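Gamma-glutamyltransferase 1 Threonine peptidase. MEROPS family T03 (Pseudomonas nitroreducens, PDB 7D9E) transfers gamma-glutamyl groups from donors such as glutathione to amino acid acceptors, as in theanine synthesis, and also hydrolyses glutathione. Local coordinates at the interface of chains A and B. Coordinates in Å, arbitrary orientation; residue numbers count along the deposited sequence, not the author numbering. Chains: chain A, Gamma-glutamyltransferase 1 Threonine peptidase. MEROPS family T03; chain B, Gamma-glutamyltransferase 1 Threonine peptidase. MEROPS family T03.

The interface of chains A and B. Residues chain A 32-34, 36-37, 40-41; chain B 181, 188-190.
B:Val188 meets the helix A:37-48 with both methyl groups: CG1 lies anti to its backbone N (chi1 173°), which directs it to A:Ala40, while CG2, beside that N, faces the first turn of the helix. CG2 packs against the backbone of A:Gln37, 3.7 Å from its CA, and CG1 sits 3.8 Å from the CB of A:Ala40. A branched valine suits this place because its two arms touch A:Gln37 and A:Ala40, about one turn apart on the same face of the helix, and the small alanine lets the strand come near. A:Gln37 contributes its CA and CB. B:Met190 has CG beside its own N (chi1 -55°) and is extended beyond, a long flexible reach that carries SD alongside the same helix, 3.7 Å from the carbonyl O of A:Ala40.

Next to this packing, strand A:30-34 pairs antiparallel with strand B:188-192. A:Val32 and B:Met190 exchange two backbone hydrogen bonds, N of each to O of the other at 2.9 Å. A:Val32 also lays CG1 4.0 Å from the carbonyl O of B:Met190; a beta-branched residue suits an extended strand. A:Ala34 and B:Val188 likewise exchange two bonds; that from A:Ala34 N to B:Val188 O is nearly straight, 173° at the hydrogen. A:Ala33 and B:Gly189, both small, pair between them.

The contact thus joins a strand near the start of chain A to the last strand of chain B, helping to hold the two subunits of the gamma-glutamyltranspeptidase together as one enzyme.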
loop_
_atom_site.group_PDB
_atom_site.type_symbol
_atom_site.label_atom_id
_atom_site.label_comp_id
_atom_site.label_asym_id
_atom_site.label_seq_id
_atom_site.Cartn_x
_atom_site.Cartn_y
_atom_site.Cartn_z
ATOM N N VAL A 32 -10.884 14.058 -5.871
ATOM C CA VAL A 32 -10.159 12.807 -6.050
ATOM C C VAL A 32 -8.687 13.117 -6.269
ATOM O O VAL A 32 -8.341 14.107 -6.924
ATOM C CB VAL A 32 -10.738 11.947 -7.200
ATOM C CG1 VAL A 32 -10.748 12.715 -8.497
ATOM C CG2 VAL A 32 -9.917 10.655 -7.373
ATOM N N ALA A 33 -7.820 12.311 -5.651
ATOM C CA ALA A 33 -6.397 12.252 -5.997
ATOM C C ALA A 33 -6.129 10.815 -6.411
ATOM O O ALA A 33 -6.186 9.891 -5.589
ATOM C CB ALA A 33 -5.518 12.699 -4.830
ATOM N N ALA A 34 -5.896 10.605 -7.691
ATOM C CA ALA A 34 -5.735 9.278 -8.246
ATOM C C ALA A 34 -4.365 9.134 -8.879
ATOM O O ALA A 34 -3.748 10.119 -9.293
ATOM C CB ALA A 34 -6.821 8.998 -9.297
ATOM N N ASP A 36 -3.537 7.946 -11.754
ATOM C CA ASP A 36 -3.488 8.298 -13.166
ATOM C C ASP A 36 -4.730 9.086 -13.551
ATOM O O ASP A 36 -5.660 9.257 -12.753
ATOM C CB ASP A 36 -3.232 7.094 -14.088
ATOM C CG ASP A 36 -4.432 6.156 -14.249
ATOM O OD1 ASP A 36 -5.587 6.546 -13.940
ATOM O OD2 ASP A 36 -4.220 5.021 -14.742
ATOM N N GLN A 37 -4.719 9.575 -14.788
ATOM C CA GLN A 37 -5.770 10.464 -15.266
ATOM C C GLN A 37 -7.106 9.747 -15.405
ATOM O O GLN A 37 -8.159 10.383 -15.334
ATOM C CB GLN A 37 -5.387 11.060 -16.618
ATOM C CG GLN A 37 -5.187 9.994 -17.693
ATOM C CD GLN A 37 -4.829 10.570 -19.033
ATOM O OE1 GLN A 37 -3.797 10.223 -19.613
ATOM N NE2 GLN A 37 -5.702 11.397 -19.571
ATOM N N ALA A 40 -8.836 9.320 -11.981
ATOM C CA ALA A 40 -9.329 10.637 -11.596
ATOM C C ALA A 40 -10.606 10.987 -12.348
ATOM O O ALA A 40 -11.588 11.441 -11.743
ATOM C CB ALA A 40 -8.252 11.695 -11.841
ATOM N N LYS A 41 -10.606 10.797 -13.674
ATOM C CA LYS A 41 -11.776 11.139 -14.478
ATOM C C LYS A 41 -12.993 10.337 -14.038
ATOM O O LYS A 41 -14.101 10.881 -13.922
ATOM C CB LYS A 41 -11.481 10.859 -15.962
ATOM C CG LYS A 41 -12.679 11.062 -16.891
ATOM C CD LYS A 41 -12.355 10.722 -18.339
ATOM N N SER B 181 -1.071 15.419 -6.094
ATOM C CA SER B 181 -0.556 14.201 -6.706
ATOM C C SER B 181 0.961 14.301 -6.766
ATOM O O SER B 181 1.520 15.298 -7.240
ATOM C CB SER B 181 -1.118 14.027 -8.114
ATOM O OG SER B 181 -2.535 13.935 -8.060
ATOM N N VAL B 188 -3.242 12.419 -11.016
ATOM C CA VAL B 188 -4.072 13.575 -11.317
ATOM C C VAL B 188 -5.044 13.748 -10.166
ATOM O O VAL B 188 -5.599 12.773 -9.655
ATOM C CB VAL B 188 -4.848 13.382 -12.638
ATOM C CG1 VAL B 188 -5.834 14.499 -12.879
ATOM C CG2 VAL B 188 -3.881 13.223 -13.802
ATOM N N GLY B 189 -5.283 14.996 -9.793
ATOM C CA GLY B 189 -6.276 15.327 -8.791
ATOM C C GLY B 189 -7.275 16.304 -9.382
ATOM O O GLY B 189 -6.934 17.127 -10.237
ATOM N N MET B 190 -8.517 16.205 -8.923
ATOM C CA MET B 190 -9.576 17.088 -9.383
ATOM C C MET B 190 -10.461 17.420 -8.189
ATOM O O MET B 190 -10.808 16.528 -7.411
ATOM C CB MET B 190 -10.439 16.408 -10.457
ATOM C CG MET B 190 -9.657 15.864 -11.663
ATOM S SD MET B 190 -10.653 14.850 -12.801
ATOM C CE MET B 190 -9.696 14.975 -14.303
#